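Local coordinates for core protein VP4 (Bluetongue virus, PDB 2JHP) that probably builds the cap on viral messenger RNA as a multifunctional capping enzyme of the inner core, at residues P510-I515 with R592-I598; S516-F520 with T566-W571. All coordinates share one frame; numbering follows the deposited sequence.

Contact 1 of 2, residues P510-I515 with R592-I598; sequences PPVPDI and RSAAEVI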
ATOM      1  N   PRO A 510      18.239  26.303   0.025  1.00-19.13           N
ATOM      2  CA  PRO A 510      18.342  26.605  -1.410  1.00 -9.68           C
ATOM      3  C   PRO A 510      17.782  25.552  -2.334  1.00  5.33           C
ATOM      4  O   PRO A 510      17.943  24.364  -2.065  1.00  8.26           O
ATOM      5  CB  PRO A 510      19.862  26.788  -1.636  1.00-13.83           C
ATOM      6  CG  PRO A 510      20.521  26.346  -0.377  1.00 -2.17           C
ATOM      7  CD  PRO A 510      19.521  26.557   0.713  1.00 -1.04           C
ATOM      8  N   PRO A 511      17.102  25.989  -3.411  1.00 33.23           N
ATOM      9  CA  PRO A 511      16.531  25.106  -4.429  1.00 31.30           C
ATOM     10  C   PRO A 511      17.615  24.363  -5.214  1.00  8.01           C
ATOM     11  O   PRO A 511      17.854  24.654  -6.388  1.00  8.26           O
ATOM     12  CB  PRO A 511      15.746  26.068  -5.331  1.00 51.03           C
ATOM     13  CG  PRO A 511      16.342  27.406  -5.091  1.00 27.33           C
ATOM     14  CD  PRO A 511      16.828  27.413  -3.690  1.00 51.54           C
ATOM     15  N   VAL A 512      18.256  23.406  -4.550  1.00  8.50           N
ATOM     16  CA  VAL A 512      19.405  22.687  -5.099  1.00  4.76           C
ATOM     17  C   VAL A 512      18.967  21.601  -6.125  1.00  6.69           C
ATOM     18  O   VAL A 512      17.871  21.043  -5.998  1.00 17.70           O
ATOM     19  CB  VAL A 512      20.283  22.120  -3.932  1.00 11.65           C
ATOM     20  CG1 VAL A 512      19.652  20.888  -3.311  1.00 -7.77           C
ATOM     21  CG2 VAL A 512      21.696  21.818  -4.387  1.00  1.02           C
ATOM     22  N   PRO A 513      19.805  21.319  -7.153  1.00 10.79           N
ATOM     23  CA  PRO A 513      19.442  20.355  -8.189  1.00  1.36           C
ATOM     24  C   PRO A 513      19.696  18.898  -7.795  1.00  5.20           C
ATOM     25  O   PRO A 513      20.421  18.181  -8.500  1.00 11.54           O
ATOM     26  CB  PRO A 513      20.362  20.746  -9.347  1.00-10.64           C
ATOM     27  CG  PRO A 513      21.606  21.208  -8.668  1.00 -8.34           C
ATOM     28  CD  PRO A 513      21.135  21.903  -7.413  1.00  6.60           C
ATOM     29  N   ASP A 514      19.083  18.458  -6.697  1.00 10.83           N
ATOM     30  CA  ASP A 514      19.295  17.101  -6.198  1.00 20.54           C
ATOM     31  C   ASP A 514      18.732  15.993  -7.107  1.00 36.65           C
ATOM     32  O   ASP A 514      17.743  16.190  -7.807  1.00 15.82           O
ATOM     33  CB  ASP A 514      18.733  16.966  -4.791  1.00 14.43           C
ATOM     34  CG  ASP A 514      19.084  15.645  -4.155  1.00  0.93           C
ATOM     35  OD1 ASP A 514      20.237  15.481  -3.692  1.00 23.23           O
ATOM     36  OD2 ASP A 514      18.200  14.765  -4.139  1.00 43.14           O
ATOM     37  N   ILE A 515      19.394  14.838  -7.072  1.00 36.59           N
ATOM     38  CA  ILE A 515      19.023  13.640  -7.830  1.00 29.24           C
ATOM     39  C   ILE A 515      17.512  13.374  -7.858  1.00  7.90           C
ATOM     40  O   ILE A 515      16.961  13.014  -8.897  1.00 12.04           O
ATOM     41  CB  ILE A 515      19.822  12.409  -7.302  1.00 37.97           C
ATOM     42  CG1 ILE A 515      21.059  12.178  -8.158  1.00 34.88           C
ATOM     43  CG2 ILE A 515      19.008  11.131  -7.305  1.00  8.15           C
ATOM     44  CD1 ILE A 515      22.156  11.466  -7.423  1.00 24.81           C
ATOM     45  N   ARG A 592      26.283  20.298   3.131  1.00  5.05           N
ATOM     46  CA  ARG A 592      25.600  21.616   3.247  1.00 12.27           C
ATOM     47  C   ARG A 592      24.096  21.382   3.118  1.00 14.58           C
ATOM     48  O   ARG A 592      23.371  21.435   4.113  1.00 21.75           O
ATOM     49  CB  ARG A 592      26.107  22.744   2.332  1.00 18.51           C
ATOM     50  CG  ARG A 592      25.162  23.970   2.256  1.00 -9.16           C
ATOM     51  CD  ARG A 592      25.550  25.159   3.192  1.00 30.12           C
ATOM     52  NE  ARG A 592      24.324  25.797   3.744  1.00  3.19           N
ATOM     53  CZ  ARG A 592      23.495  26.643   3.086  1.00  0.96           C
ATOM     54  NH1 ARG A 592      23.732  27.007   1.814  1.00 -7.02           N
ATOM     55  NH2 ARG A 592      22.392  27.085   3.698  1.00 13.72           N
ATOM     56  N   SER A 593      23.643  21.110   1.897  1.00  8.60           N
ATOM     57  CA  SER A 593      22.281  20.645   1.679  1.00 13.60           C
ATOM     58  C   SER A 593      22.246  19.126   1.775  1.00 20.16           C
ATOM     59  O   SER A 593      21.163  18.526   1.759  1.00 17.12           O
ATOM     60  CB  SER A 593      21.748  21.105   0.318  1.00  5.85           C
ATOM     61  OG  SER A 593      21.478  22.499   0.323  1.00  4.49           O
ATOM     62  N   ALA A 594      23.433  18.516   1.884  1.00-16.34           N
ATOM     63  CA  ALA A 594      23.570  17.048   1.869  1.00-13.82           C
ATOM     64  C   ALA A 594      22.945  16.466   0.601  1.00 -5.69           C
ATOM     65  O   ALA A 594      22.273  15.438   0.635  1.00 -1.41           O
ATOM     66  CB  ALA A 594      22.953  16.415   3.137  1.00 -9.55           C
ATOM     67  N   ALA A 595      23.182  17.145  -0.517  1.00-12.07           N
ATOM     68  CA  ALA A 595      22.605  16.773  -1.801  1.00 -9.30           C
ATOM     69  C   ALA A 595      23.679  16.316  -2.759  1.00 -9.30           C
ATOM     70  O   ALA A 595      24.798  16.790  -2.715  1.00 -9.63           O
ATOM     71  CB  ALA A 595      21.856  17.952  -2.400  1.00 -9.35           C
ATOM     72  N   GLU A 596      23.318  15.390  -3.634  1.00-13.76           N
ATOM     73  CA  GLU A 596      24.197  14.929  -4.702  1.00 -7.76           C
ATOM     74  C   GLU A 596      23.498  15.011  -6.041  1.00 10.54           C
ATOM     75  O   GLU A 596      22.308  15.321  -6.115  1.00 11.64           O
ATOM     76  CB  GLU A 596      24.732  13.521  -4.428  1.00  4.35           C
ATOM     77  CG  GLU A 596      23.738  12.573  -3.783  1.00  8.81           C
ATOM     78  CD  GLU A 596      24.410  11.607  -2.825  1.00 27.85           C
ATOM     79  OE1 GLU A 596      25.656  11.505  -2.857  1.00 12.37           O
ATOM     80  OE2 GLU A 596      23.691  10.948  -2.043  1.00  7.37           O
ATOM     81  N   VAL A 597      24.268  14.724  -7.084  1.00 16.03           N
ATOM     82  CA  VAL A 597      23.915  15.032  -8.461  1.00 20.16           C
ATOM     83  C   VAL A 597      24.514  13.963  -9.401  1.00 20.70           C
ATOM     84  O   VAL A 597      25.326  13.136  -8.966  1.00 23.71           O
ATOM     85  CB  VAL A 597      24.445  16.468  -8.801  1.00 21.67           C
ATOM     86  CG1 VAL A 597      25.978  16.487  -8.855  1.00-10.70           C
ATOM     87  CG2 VAL A 597      23.822  17.026 -10.081  1.00 28.89           C
ATOM     88  N   ILE A 598      24.097  13.958 -10.669  1.00 18.30           N
ATOM     89  CA  ILE A 598      24.823  13.228 -11.721  1.00 18.30           C
ATOM     90  C   ILE A 598      25.072  14.066 -12.987  1.00 21.42           C
ATOM     91  O   ILE A 598      24.929  13.557 -14.102  1.00 26.94           O
ATOM     92  CB  ILE A 598      24.123  11.920 -12.160  1.00 26.47           C
ATOM     93  CG1 ILE A 598      23.298  11.295 -11.035  1.00  9.57           C
ATOM     94  CG2 ILE A 598      25.164  10.932 -12.728  1.00 13.26           C
ATOM     95  CD1 ILE A 598      22.130  10.461 -11.574  1.00 27.79           C
TER
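Pro510 presents CG of its ring to the end of Arg592, 3.9 Å from NH1, the two side chains crossing at about a right angle. The same CG approaches Ser593 OG, a hydroxyl bonded to Asp589 O. An inverse gamma turn centred on Pro511 then brings Val512 round to residues 592-598, where its CG1 lies 3.8 Å from the methyl CB of Ala595, next to Trp479 of helix 470-480. A second inverse gamma turn, at Pro513, leads into Asp514. The contact thus joins two irregular loops, one running from strand 499-503 to helix 523-533, the other from helix 568-576 to helix 612-625, and the backbone of Glu596 is held at both its polar groups. Asp514 has CG anti to the backbone N (chi1 -172°), which carries OD1 across to the other loop, where it accepts from Glu596 N at 3.1 Å, nearly along the C-O axis; OD2 makes a salt bridge with Arg60. Ile515 N donates a hydrogen bond to Glu596 O, also 3.1 Å away, from a position tilted 22° out of the carbonyl plane. Beyond these bonds, Ile515 CG1 meets Ile598 CG1 at 3.8 Å, the two side chains crossing at a slant, with Leu475 packed on Ile515.

Contact 2 of 2, residues S516-F520 with T566-W571; sequences SLCRF and TDLFWW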
ATOM      1  N   SER A 516      16.855  13.575  -6.713  1.00 -7.30           N
ATOM      2  CA  SER A 516      15.411  13.442  -6.575  1.00  7.82           C
ATOM      3  C   SER A 516      14.684  14.220  -7.665  1.00 21.34           C
ATOM      4  O   SER A 516      13.675  13.775  -8.196  1.00 16.80           O
ATOM      5  CB  SER A 516      14.986  13.940  -5.188  1.00 -3.63           C
ATOM      6  OG  SER A 516      15.294  15.310  -5.007  1.00 12.39           O
ATOM      7  N   LEU A 517      15.217  15.393  -7.984  1.00 11.66           N
ATOM      8  CA  LEU A 517      14.679  16.243  -9.031  1.00 14.16           C
ATOM      9  C   LEU A 517      15.230  15.865 -10.424  1.00 15.25           C
ATOM     10  O   LEU A 517      14.463  15.704 -11.373  1.00 25.92           O
ATOM     11  CB  LEU A 517      14.989  17.708  -8.696  1.00 15.64           C
ATOM     12  CG  LEU A 517      14.514  18.824  -9.626  1.00 27.38           C
ATOM     13  CD1 LEU A 517      12.995  18.935  -9.618  1.00 23.36           C
ATOM     14  CD2 LEU A 517      15.176  20.163  -9.253  1.00  8.90           C
ATOM     15  N   CYS A 518      16.554  15.705 -10.517  1.00 14.39           N
ATOM     16  CA  CYS A 518      17.268  15.674 -11.789  1.00 10.24           C
ATOM     17  C   CYS A 518      18.037  14.388 -12.040  1.00 22.42           C
ATOM     18  O   CYS A 518      19.075  14.135 -11.428  1.00 32.07           O
ATOM     19  CB  CYS A 518      18.220  16.870 -11.892  1.00 19.29           C
ATOM     20  SG  CYS A 518      17.399  18.463 -11.768  1.00 17.51           S
ATOM     21  N   ARG A 519      17.505  13.580 -12.952  1.00 18.99           N
ATOM     22  CA  ARG A 519      18.202  12.402 -13.451  1.00 14.08           C
ATOM     23  C   ARG A 519      18.257  12.474 -14.977  1.00 13.34           C
ATOM     24  O   ARG A 519      19.337  12.584 -15.548  1.00 11.54           O
ATOM     25  CB  ARG A 519      17.551  11.115 -12.923  1.00  4.23           C
ATOM     26  CG  ARG A 519      17.844  10.866 -11.418  1.00 -9.34           C
ATOM     27  CD  ARG A 519      16.732  10.136 -10.683  1.00 16.13           C
ATOM     28  NE  ARG A 519      15.634  11.044 -10.354  1.00-10.48           N
ATOM     29  CZ  ARG A 519      14.390  10.922 -10.800  1.00  6.21           C
ATOM     30  NH1 ARG A 519      14.049   9.898 -11.585  1.00-12.60           N
ATOM     31  NH2 ARG A 519      13.478  11.820 -10.446  1.00-11.37           N
ATOM     32  N   PHE A 520      17.084  12.458 -15.614  1.00 -7.66           N
ATOM     33  CA  PHE A 520      16.897  12.639 -17.065  1.00 18.26           C
ATOM     34  C   PHE A 520      17.664  11.621 -17.903  1.00 18.31           C
ATOM     35  O   PHE A 520      18.251  11.958 -18.946  1.00 17.50           O
ATOM     36  CB  PHE A 520      17.222  14.072 -17.506  1.00 39.19           C
ATOM     37  CG  PHE A 520      16.444  15.122 -16.776  1.00 15.63           C
ATOM     38  CD1 PHE A 520      17.101  16.077 -16.009  1.00 31.57           C
ATOM     39  CD2 PHE A 520      15.048  15.160 -16.847  1.00 20.20           C
ATOM     40  CE1 PHE A 520      16.391  17.052 -15.331  1.00  8.75           C
ATOM     41  CE2 PHE A 520      14.326  16.124 -16.164  1.00 33.76           C
ATOM     42  CZ  PHE A 520      15.003  17.075 -15.406  1.00 11.70           C
ATOM     43  N   THR A 566       9.133  15.122 -13.465  1.00 30.66           N
ATOM     44  CA  THR A 566       9.867  15.885 -12.450  1.00 27.74           C
ATOM     45  C   THR A 566       9.093  17.149 -12.064  1.00 27.64           C
ATOM     46  O   THR A 566       8.075  17.460 -12.685  1.00 14.30           O
ATOM     47  CB  THR A 566      11.300  16.224 -12.911  1.00 27.37           C
ATOM     48  OG1 THR A 566      12.083  16.635 -11.783  1.00 46.55           O
ATOM     49  CG2 THR A 566      11.294  17.331 -13.984  1.00 -4.04           C
ATOM     50  N   ASP A 567       9.576  17.869 -11.047  1.00  4.64           N
ATOM     51  CA  ASP A 567       8.848  19.020 -10.482  1.00 -6.18           C
ATOM     52  C   ASP A 567       9.215  20.337 -11.170  1.00  8.07           C
ATOM     53  O   ASP A 567      10.311  20.868 -10.983  1.00 17.20           O
ATOM     54  CB  ASP A 567       9.025  19.097  -8.953  1.00 -6.81           C
ATOM     55  CG  ASP A 567       8.069  20.103  -8.295  1.00 14.12           C
ATOM     56  OD1 ASP A 567       6.847  20.011  -8.522  1.00 32.95           O
ATOM     57  OD2 ASP A 567       8.528  20.981  -7.532  1.00  5.36           O
ATOM     58  N   LEU A 568       8.277  20.854 -11.960  1.00 18.83           N
ATOM     59  CA  LEU A 568       8.448  22.125 -12.660  1.00  4.09           C
ATOM     60  C   LEU A 568       8.736  23.293 -11.727  1.00 23.03           C
ATOM     61  O   LEU A 568       9.659  24.063 -11.961  1.00  6.94           O
ATOM     62  CB  LEU A 568       7.229  22.442 -13.532  1.00 -5.53           C
ATOM     63  CG  LEU A 568       7.135  21.704 -14.873  1.00  7.81           C
ATOM     64  CD1 LEU A 568       5.956  22.241 -15.667  1.00  3.58           C
ATOM     65  CD2 LEU A 568       8.422  21.840 -15.683  1.00 -7.45           C
ATOM     66  N   PHE A 569       7.948  23.422 -10.667  1.00  6.59           N
ATOM     67  CA  PHE A 569       8.084  24.564  -9.759  1.00 18.86           C
ATOM     68  C   PHE A 569       9.478  24.628  -9.151  1.00  3.44           C
ATOM     69  O   PHE A 569      10.137  25.651  -9.204  1.00 -7.83           O
ATOM     70  CB  PHE A 569       7.045  24.499  -8.644  1.00 24.17           C
ATOM     71  CG  PHE A 569       6.405  25.811  -8.357  1.00-12.98           C
ATOM     72  CD1 PHE A 569       5.031  25.979  -8.501  1.00 40.07           C
ATOM     73  CD2 PHE A 569       7.173  26.889  -7.967  1.00 83.71           C
ATOM     74  CE1 PHE A 569       4.438  27.210  -8.250  1.00 10.28           C
ATOM     75  CE2 PHE A 569       6.596  28.096  -7.717  1.00-12.56           C
ATOM     76  CZ  PHE A 569       5.222  28.269  -7.852  1.00 23.39           C
ATOM     77  N   TRP A 570       9.919  23.517  -8.571  1.00 -6.76           N
ATOM     78  CA  TRP A 570      11.256  23.402  -7.996  1.00  6.82           C
ATOM     79  C   TRP A 570      12.339  23.567  -9.077  1.00 20.11           C
ATOM     80  O   TRP A 570      13.342  24.257  -8.866  1.00  8.86           O
ATOM     81  CB  TRP A 570      11.351  22.055  -7.278  1.00 24.12           C
ATOM     82  CG  TRP A 570      12.678  21.664  -6.755  1.00-11.25           C
ATOM     83  CD1 TRP A 570      13.801  22.437  -6.676  1.00-17.67           C
ATOM     84  CD2 TRP A 570      13.017  20.399  -6.179  1.00 -8.03           C
ATOM     85  NE1 TRP A 570      14.828  21.719  -6.105  1.00 -8.71           N
ATOM     86  CE2 TRP A 570      14.370  20.464  -5.793  1.00 13.14           C
ATOM     87  CE3 TRP A 570      12.300  19.209  -5.951  1.00 -9.30           C
ATOM     88  CZ2 TRP A 570      15.030  19.387  -5.200  1.00  4.13           C
ATOM     89  CZ3 TRP A 570      12.960  18.135  -5.367  1.00  9.14           C
ATOM     90  CH2 TRP A 570      14.308  18.238  -4.990  1.00 -7.87           C
ATOM     91  N   TRP A 571      12.109  22.950 -10.234  1.00  8.38           N
ATOM     92  CA  TRP A 571      13.028  23.047 -11.370  1.00 -7.44           C
ATOM     93  C   TRP A 571      13.182  24.495 -11.860  1.00 11.24           C
ATOM     94  O   TRP A 571      14.297  24.991 -11.965  1.00 17.76           O
ATOM     95  CB  TRP A 571      12.592  22.110 -12.501  1.00 10.06           C
ATOM     96  CG  TRP A 571      13.687  21.757 -13.441  1.00  7.53           C
ATOM     97  CD1 TRP A 571      14.650  20.808 -13.259  1.00 35.29           C
ATOM     98  CD2 TRP A 571      13.930  22.338 -14.726  1.00 -8.30           C
ATOM     99  NE1 TRP A 571      15.482  20.762 -14.350  1.00  8.39           N
ATOM    100  CE2 TRP A 571      15.067  21.696 -15.263  1.00 10.47           C
ATOM    101  CE3 TRP A 571      13.305  23.352 -15.473  1.00 -3.11           C
ATOM    102  CZ2 TRP A 571      15.594  22.035 -16.510  1.00 17.08           C
ATOM    103  CZ3 TRP A 571      13.825  23.682 -16.714  1.00 29.91           C
ATOM    104  CH2 TRP A 571      14.958  23.028 -17.218  1.00 10.73           C
TER
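Thr566 OG1 donates to Leu517 O at 2.6 Å, the shortest polar link between the two segments, the hydroxyl sitting 18° off the plane of that carbonyl. Because OG1 stands anti to the backbone N of Thr566 (chi1 -164°), it faces Leu517, while the methyl CG2 is left to meet the edge of the Phe520 ring, 3.9 Å from CE2. Leu517 buries the largest area of any residue here. Its CD2 sits over one face of Trp570, 3.5 Å from the centroid of the five-membered ring and almost on the ring normal, a CH-pi contact; CD1 lies over the same face, near CD2 of Trp570, and comes within 3.6 Å of Asp567 O. The loop between strand 499-503 and helix 523-533 is thereby laid against the N-terminal turn of helix 568-576. Asp567 is the N-cap of that helix: its OD2 accepts from Trp570 N, approached from above the carboxylate plane, and also makes a salt bridge with Arg466, while OD1 takes bonds from Ser461 OG and Ile467 N. At the far rim of the Trp570 indole, Ser516 OG, hydrogen-bonded to Asp514 OD2, comes in near the ring plane, a tight 3.1 Å from CH2. Trp571, one residue on, receives Cys518 SG at its edge, in plane, 3.9 Å from CD1. Phe520 reaches the same indole through CZ, 3.9 Å from NE1, with the two ring planes at 84°; Leu551 and Leu555 of helix 551-561 also pack on Trp571.

How the contacts relate
Contact 2 is nested within the chain loop that contact 1 closes, and their centres lie 11 Å apart. Residues 510-515 run straight on into 516-520, so one loop meets residues 592-598 first and helix 568-576 next. The indole of Trp570 bridges the two, with NE1 3.1 Å from Val512 O in a weak hydrogen bond. The bond between Ser516 and Asp514, and another from Arg519 NE to Ile515 O, tie the halves of the loop together. The contacts lie about 29 and 25 Å from the centre of the chain, on the same side of it, contact 1 partly buried and contact 2 buried, and their residues belong to neither the guanine nor the S-adenosylhomocysteine pockets.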